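Local coordinates for spindle pole body-associated protein VIK1 (Candida glabrata, PDB 4GKP) that probably binds microtubules as the noncatalytic partner of the kinesin Kar3 and is represented here by its truncated neck and C-terminal motor homology domain, at residues N20-E23 and D24-S27; D68-V71 and Y72-C76; I31-Y34 and S35-S38. All coordinates share one frame; numbering follows the deposited sequence.

The three contacts are local turns of chain within the motor homology domain. Contact 2 lies within one helix, 68-78, partly buried, with regular main-chain bonds. Contacts 1 and 3 lie nearer the surface, where strands end and the chain turns. Contact 1 gathers two amide groups on the carbonyl oxygen that ends strand 17-22. Contact 3 is a hairpin turn with a G1 beta bulge between strands 30-33 and 38-41. These two touch: Glu23 OE1 lies 2.8 Å from Tyr34 OH, a probable hydrogen bond, and Ile21 and Ile26 pack on Val32. Contact 2 stands apart, its centre about 25 Å from that of contact 1 and 23 Å from that of contact 3.

Contact 1. Residues N20-E23 and D24-S27; sequences NIIE and DEIS
Ile22 O receives two backbone amides from the turn that follows it. Glu25 N donates to Ile22 O at 2.9 Å, with an N-H...O angle of 153°. The donor sits above the carbonyl plane, 39° out of it. This bond closes a type I beta turn formed by Ile22 to Glu25. Ile26 N also reaches Ile22 O, at 3.2 Å, but this second bond is weak. Ile22 itself is the centre of an inverse gamma turn. Strand 17-22 ends in a tight change of direction, and its last carbonyl binds the chain as it turns back.

The van der Waals contacts pair aliphatic carbons with polar groups. The side chains of Ile22 and Glu25 lie side by side and point the same way. Ile22 CG2 rests against the carboxylate end of Glu25, 3.9 Å from Glu25 CD. Extension of the Glu25 chain beyond CG (chi2 -174°) carries its carboxylate out along this methyl. Ile26 places its two branches against carbonyls: CG2 is 3.4 Å from Ile22 O, and CG1 is 3.5 Å from Glu23 O.

Glu23 and Asp24 turn to other partners. Glu23 OE1 is hydrogen-bonded to both Gln55 NE2 and Tyr34 OH. Asp24 OD1 accepts a bond from Ser58 N. The two carboxylates stay well separated, with Glu23 OE2 6.8 Å from Asp24 OD1.

The turn is thus set mainly by main-chain polarity. One carbonyl oxygen takes one good and one weak N-H bond, while Glu23 and Asp24 tie the turn to its surroundings. Three acidic residues in succession probably give this partly exposed corner a negative potential.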
loop_
_atom_site.group_PDB
_atom_site.type_symbol
_atom_site.label_atom_id
_atom_site.label_comp_id
_atom_site.label_asym_id
_atom_site.label_seq_id
_atom_site.Cartn_x
_atom_site.Cartn_y
_atom_site.Cartn_z
ATOM N N ASN A 20 -0.205 11.105 -3.917
ATOM C CA ASN A 20 1.043 11.679 -3.488
ATOM C C ASN A 20 1.520 12.519 -4.673
ATOM O O ASN A 20 1.969 11.993 -5.693
ATOM C CB ASN A 20 2.031 10.567 -3.112
ATOM C CG ASN A 20 3.091 11.027 -2.143
ATOM O OD1 ASN A 20 3.014 12.114 -1.592
ATOM N ND2 ASN A 20 4.094 10.191 -1.927
ATOM N N ILE A 21 1.365 13.829 -4.533
ATOM C CA ILE A 21 1.589 14.786 -5.602
ATOM C C ILE A 21 3.044 15.200 -5.503
ATOM O O ILE A 21 3.441 15.843 -4.533
ATOM C CB ILE A 21 0.687 16.052 -5.410
ATOM C CG1 ILE A 21 -0.791 15.672 -5.216
ATOM C CG2 ILE A 21 0.872 17.075 -6.531
ATOM C CD1 ILE A 21 -1.504 15.248 -6.480
ATOM N N ILE A 22 3.851 14.817 -6.488
ATOM C CA ILE A 22 5.211 15.340 -6.543
ATOM C C ILE A 22 5.159 16.656 -7.344
ATOM O O ILE A 22 5.428 16.684 -8.543
ATOM C CB ILE A 22 6.232 14.300 -7.074
ATOM C CG1 ILE A 22 5.993 12.920 -6.431
ATOM C CG2 ILE A 22 7.663 14.768 -6.815
ATOM C CD1 ILE A 22 6.226 12.870 -4.930
ATOM N N GLU A 23 4.793 17.732 -6.638
ATOM C CA GLU A 23 4.327 18.997 -7.233
ATOM C C GLU A 23 5.299 19.669 -8.201
ATOM O O GLU A 23 4.894 20.120 -9.263
ATOM C CB GLU A 23 3.925 19.983 -6.131
ATOM C CG GLU A 23 3.021 21.119 -6.582
ATOM C CD GLU A 23 2.780 22.121 -5.470
ATOM O OE1 GLU A 23 1.643 22.162 -4.955
ATOM O OE2 GLU A 23 3.730 22.848 -5.092
ATOM N N ASP A 24 6.569 19.739 -7.819
ATOM C CA ASP A 24 7.601 20.343 -8.660
ATOM C C ASP A 24 7.991 19.474 -9.872
ATOM O O ASP A 24 8.813 19.890 -10.686
ATOM C CB ASP A 24 8.843 20.693 -7.827
ATOM C CG ASP A 24 9.546 19.467 -7.275
ATOM O OD1 ASP A 24 8.877 18.613 -6.659
ATOM O OD2 ASP A 24 10.778 19.360 -7.448
ATOM N N GLU A 25 7.401 18.286 -9.995
ATOM C CA GLU A 25 7.716 17.404 -11.118
ATOM C C GLU A 25 6.573 17.147 -12.098
ATOM O O GLU A 25 6.816 16.683 -13.214
ATOM C CB GLU A 25 8.252 16.068 -10.616
ATOM C CG GLU A 25 9.696 16.093 -10.135
ATOM C CD GLU A 25 10.205 14.709 -9.778
ATOM O OE1 GLU A 25 9.794 13.726 -10.443
ATOM O OE2 GLU A 25 11.021 14.603 -8.837
ATOM N N ILE A 26 5.334 17.422 -11.701
ATOM C CA ILE A 26 4.186 17.083 -12.554
ATOM C C ILE A 26 4.068 18.038 -13.737
ATOM O O ILE A 26 4.350 19.232 -13.610
ATOM C CB ILE A 26 2.840 17.036 -11.781
ATOM C CG1 ILE A 26 2.491 18.392 -11.170
ATOM C CG2 ILE A 26 2.868 15.964 -10.699
ATOM C CD1 ILE A 26 1.011 18.674 -11.206
ATOM N N SER A 27 3.657 17.509 -14.885
ATOM C CA SER A 27 3.467 18.338 -16.073
ATOM C C SER A 27 2.343 19.350 -15.870
ATOM O O SER A 27 1.400 19.117 -15.096
ATOM C CB SER A 27 3.191 17.480 -17.312
ATOM O OG SER A 27 1.982 16.752 -17.190
#

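Contact 2. Residues D68-V71 and Y72-C76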
loop_
_atom_site.group_PDB
_atom_site.type_symbol
_atom_site.label_atom_id
_atom_site.label_comp_id
_atom_site.label_asym_id
_atom_site.label_seq_id
_atom_site.Cartn_x
_atom_site.Cartn_y
_atom_site.Cartn_z
ATOM N N ASP A 68 -3.150 11.213 7.020
ATOM C CA ASP A 68 -4.420 10.457 7.109
ATOM C C ASP A 68 -4.286 8.924 7.301
ATOM O O ASP A 68 -5.189 8.268 7.876
ATOM C CB ASP A 68 -5.318 10.753 5.893
ATOM C CG ASP A 68 -6.217 11.974 6.091
ATOM O OD1 ASP A 68 -5.827 12.882 6.843
ATOM O OD2 ASP A 68 -7.324 12.026 5.494
ATOM N N LEU A 69 -3.169 8.369 6.825
ATOM C CA LEU A 69 -2.913 6.927 6.908
ATOM C C LEU A 69 -2.833 6.445 8.357
ATOM O O LEU A 69 -3.358 5.379 8.683
ATOM C CB LEU A 69 -1.665 6.539 6.097
ATOM C CG LEU A 69 -1.799 6.729 4.572
ATOM C CD1 LEU A 69 -0.530 6.359 3.820
ATOM C CD2 LEU A 69 -2.983 5.942 4.035
ATOM N N HIS A 70 -2.228 7.270 9.217
ATOM C CA HIS A 70 -2.107 7.008 10.650
ATOM C C HIS A 70 -3.454 6.701 11.230
ATOM O O HIS A 70 -3.618 5.743 11.980
ATOM C CB HIS A 70 -1.513 8.239 11.361
ATOM C CG HIS A 70 -1.189 8.023 12.827
ATOM N ND1 HIS A 70 -0.510 8.929 13.556
ATOM C CD2 HIS A 70 -1.476 6.957 13.696
ATOM C CE1 HIS A 70 -0.366 8.476 14.820
ATOM N NE2 HIS A 70 -0.955 7.269 14.903
ATOM N N VAL A 71 -4.427 7.534 10.888
ATOM C CA VAL A 71 -5.776 7.437 11.435
ATOM C C VAL A 71 -6.443 6.183 10.892
ATOM O O VAL A 71 -7.037 5.408 11.635
ATOM C CB VAL A 71 -6.597 8.725 11.119
ATOM C CG1 VAL A 71 -8.025 8.635 11.631
ATOM C CG2 VAL A 71 -5.890 9.933 11.699
ATOM N N TYR A 72 -6.309 5.988 9.587
ATOM C CA TYR A 72 -6.780 4.783 8.928
ATOM C C TYR A 72 -6.237 3.528 9.608
ATOM O O TYR A 72 -7.011 2.680 10.031
ATOM C CB TYR A 72 -6.372 4.839 7.460
ATOM C CG TYR A 72 -6.580 3.556 6.728
ATOM C CD1 TYR A 72 -7.855 3.041 6.539
ATOM C CD2 TYR A 72 -5.490 2.840 6.224
ATOM C CE1 TYR A 72 -8.051 1.854 5.838
ATOM C CE2 TYR A 72 -5.676 1.663 5.531
ATOM C CZ TYR A 72 -6.964 1.172 5.343
ATOM O OH TYR A 72 -7.149 -0.012 4.657
ATOM N N ILE A 73 -4.911 3.429 9.722
ATOM C CA ILE A 73 -4.240 2.274 10.325
ATOM C C ILE A 73 -4.699 2.030 11.755
ATOM O O ILE A 73 -5.087 0.917 12.125
ATOM C CB ILE A 73 -2.703 2.445 10.316
ATOM C CG1 ILE A 73 -2.175 2.385 8.878
ATOM C CG2 ILE A 73 -2.034 1.390 11.203
ATOM C CD1 ILE A 73 -0.667 2.507 8.725
ATOM N N ASP A 74 -4.635 3.084 12.557
ATOM C CA ASP A 74 -5.045 3.035 13.940
ATOM C C ASP A 74 -6.499 2.572 14.111
ATOM O O ASP A 74 -6.815 1.851 15.063
ATOM C CB ASP A 74 -4.873 4.422 14.548
ATOM C CG ASP A 74 -4.514 4.364 15.995
ATOM O OD1 ASP A 74 -3.345 4.042 16.300
ATOM O OD2 ASP A 74 -5.403 4.618 16.830
ATOM N N PHE A 75 -7.380 2.976 13.197
ATOM C CA PHE A 75 -8.808 2.659 13.315
ATOM C C PHE A 75 -9.034 1.168 13.023
ATOM O O PHE A 75 -9.747 0.497 13.764
ATOM C CB PHE A 75 -9.660 3.571 12.388
ATOM C CG PHE A 75 -11.144 3.548 12.690
ATOM C CD1 PHE A 75 -11.663 4.224 13.797
ATOM C CD2 PHE A 75 -12.029 2.855 11.865
ATOM C CE1 PHE A 75 -13.024 4.194 14.092
ATOM C CE2 PHE A 75 -13.396 2.829 12.145
ATOM C CZ PHE A 75 -13.895 3.499 13.262
ATOM N N CYS A 76 -8.412 0.650 11.958
ATOM C CA CYS A 76 -8.516 -0.785 11.628
ATOM C C CYS A 76 -7.994 -1.677 12.779
ATOM O O CYS A 76 -8.643 -2.661 13.162
ATOM C CB CYS A 76 -7.796 -1.106 10.322
ATOM S SG CYS A 76 -8.512 -0.336 8.845
HETATM O O HOH W 1 -1.355 5.923 17.414
#
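His70 and Asp74, one helical turn apart, approach each other through a water. Asp74 OD1 lies at the edge of the His70 ring, near its plane, but 4.3 Å from His70 NE2. Water 1 fills the step, 2.9 Å from His70 NE2 and in the plane of the ring. The water oxygen donates to Asp74 OD1 at 3.0 Å. His70 CG is anti to the backbone N (chi1 -173°), which lets the ring lean toward the next turn. Asp74 OD1 is also bound by Tyr108 OH, and OD2 forms a salt bridge with Lys78, so the carboxylate is held at both oxygens.

Tyr72 and Ile73 both approach the carbonyl oxygen of Leu69, from directions roughly at right angles. Tyr72 CB is 3.3 Å from Leu69 O, which lies at the edge of the Tyr72 ring. Ile73 CG1 comes within 3.2 Å of Leu69 O. Leu69 O also accepts Ile73 N at 2.7 Å, in a nearly straight bond of 175°. The N-H groups of Tyr72, Asp74 and Phe75 likewise donate to the carbonyls of Asp68, His70 and Val71, the Phe75 bond being the most bent.

Helix 68-78 packs one side on the sheet. Leu69 meets Leu85 and Phe18, Ile73 and Cys76 meet Phe83, and Tyr72 OH bonds to Asn84 O on strand 83-88. His70 and Ile73 meet helix 96-107, where Phe103 forms an edge-to-face pair with the His70 ring.

Contact 3. Residues I31-Y34 and S35-S38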
loop_
_atom_site.group_PDB
_atom_site.type_symbol
_atom_site.label_atom_id
_atom_site.label_comp_id
_atom_site.label_asym_id
_atom_site.label_seq_id
_atom_site.Cartn_x
_atom_site.Cartn_y
_atom_site.Cartn_z
ATOM N N ILE A 31 -3.682 19.508 -13.642
ATOM C CA ILE A 31 -4.021 20.682 -12.856
ATOM C C ILE A 31 -4.431 20.220 -11.469
ATOM O O ILE A 31 -5.462 19.559 -11.298
ATOM C CB ILE A 31 -5.109 21.558 -13.542
ATOM C CG1 ILE A 31 -4.590 22.110 -14.885
ATOM C CG2 ILE A 31 -5.572 22.693 -12.625
ATOM C CD1 ILE A 31 -3.195 22.721 -14.849
ATOM N N VAL A 32 -3.577 20.541 -10.504
ATOM C CA VAL A 32 -3.757 20.118 -9.121
ATOM C C VAL A 32 -4.630 21.121 -8.360
ATOM O O VAL A 32 -4.300 22.312 -8.250
ATOM C CB VAL A 32 -2.395 19.932 -8.420
ATOM C CG1 VAL A 32 -2.578 19.711 -6.931
ATOM C CG2 VAL A 32 -1.639 18.764 -9.038
ATOM N N ASN A 33 -5.750 20.624 -7.851
ATOM C CA ASN A 33 -6.638 21.419 -7.030
ATOM C C ASN A 33 -6.704 20.884 -5.597
ATOM O O ASN A 33 -7.497 19.990 -5.294
ATOM C CB ASN A 33 -8.033 21.459 -7.658
ATOM C CG ASN A 33 -8.876 22.619 -7.150
ATOM O OD1 ASN A 33 -8.491 23.334 -6.213
ATOM N ND2 ASN A 33 -10.044 22.811 -7.772
ATOM N N TYR A 34 -5.877 21.443 -4.715
ATOM C CA TYR A 34 -5.823 20.987 -3.319
ATOM C C TYR A 34 -7.120 21.190 -2.563
ATOM O O TYR A 34 -7.559 20.294 -1.849
ATOM C CB TYR A 34 -4.656 21.625 -2.570
ATOM C CG TYR A 34 -3.326 21.113 -3.048
ATOM C CD1 TYR A 34 -2.970 19.768 -2.879
ATOM C CD2 TYR A 34 -2.426 21.961 -3.685
ATOM C CE1 TYR A 34 -1.751 19.287 -3.331
ATOM C CE2 TYR A 34 -1.201 21.492 -4.130
ATOM C CZ TYR A 34 -0.870 20.154 -3.953
ATOM O OH TYR A 34 0.350 19.698 -4.396
ATOM N N SER A 35 -7.742 22.351 -2.749
ATOM C CA SER A 35 -8.998 22.675 -2.078
ATOM C C SER A 35 -10.097 21.659 -2.403
ATOM O O SER A 35 -10.832 21.222 -1.512
ATOM C CB SER A 35 -9.444 24.100 -2.437
ATOM O OG SER A 35 -9.915 24.196 -3.775
ATOM N N ASP A 36 -10.178 21.271 -3.673
ATOM C CA ASP A 36 -11.186 20.324 -4.154
ATOM C C ASP A 36 -10.731 18.853 -4.057
ATOM O O ASP A 36 -11.539 17.934 -4.241
ATOM C CB ASP A 36 -11.537 20.664 -5.610
ATOM C CG ASP A 36 -12.925 20.218 -5.995
ATOM O OD1 ASP A 36 -13.902 20.861 -5.554
ATOM O OD2 ASP A 36 -13.041 19.235 -6.752
ATOM N N GLU A 37 -9.443 18.645 -3.767
ATOM C CA GLU A 37 -8.801 17.311 -3.769
ATOM C C GLU A 37 -8.974 16.611 -5.124
ATOM O O GLU A 37 -9.290 15.415 -5.205
ATOM C CB GLU A 37 -9.304 16.413 -2.616
ATOM C CG GLU A 37 -9.452 17.093 -1.258
ATOM C CD GLU A 37 -8.142 17.307 -0.516
ATOM O OE1 GLU A 37 -7.051 17.090 -1.079
ATOM O OE2 GLU A 37 -8.212 17.702 0.663
ATOM N N SER A 38 -8.770 17.374 -6.189
ATOM C CA SER A 38 -8.983 16.866 -7.529
ATOM C C SER A 38 -7.781 17.132 -8.409
ATOM O O SER A 38 -7.012 18.066 -8.186
ATOM C CB SER A 38 -10.226 17.505 -8.156
ATOM O OG SER A 38 -9.974 18.858 -8.512
#
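Asn33 N donates to Ser38 O at 2.9 Å, and Ser38 N returns a bond to Asn33 O at 3.0 Å. The two residues form an antiparallel hydrogen-bonded pair. Glu37 and Ser38 both face Asn33, which makes a G1 beta bulge. Glu37 takes a left-handed backbone conformation (phi 56°), as the first position of such a bulge does. A weak bond from Glu37 N to Tyr34 O, at 3.2 Å, spans the turn.

The Asn33 side chain folds over the turn. Its CG is anti to the backbone N (chi1 -160°), which brings the amide beside Ser35 and Asp36. Ser35 OG donates to Asn33 OD1 at 3.0 Å, from above the amide plane and 35° out of it. The other end of the amide meets carbon: Asn33 ND2 is 3.4 Å from Asp36 CB. Ser38 OG, on the same face of the sheet as Asn33, lies 3.4 Å from Asn33 CB. Within 31-34, Val32 CG1 sits 3.4 Å above one face of the Tyr34 ring, toward its rim.

The turn links strand 30-33, at the edge of a three-stranded antiparallel sheet, to its central strand 38-41. Val32 and Tyr34 pack on Ile21 of strand 17-22 and Leu53 of strand 52-56. Tyr34 OH bonds to Glu23, and Glu37 OE1 accepts Leu53 N, so this small sheet is fastened to the main one.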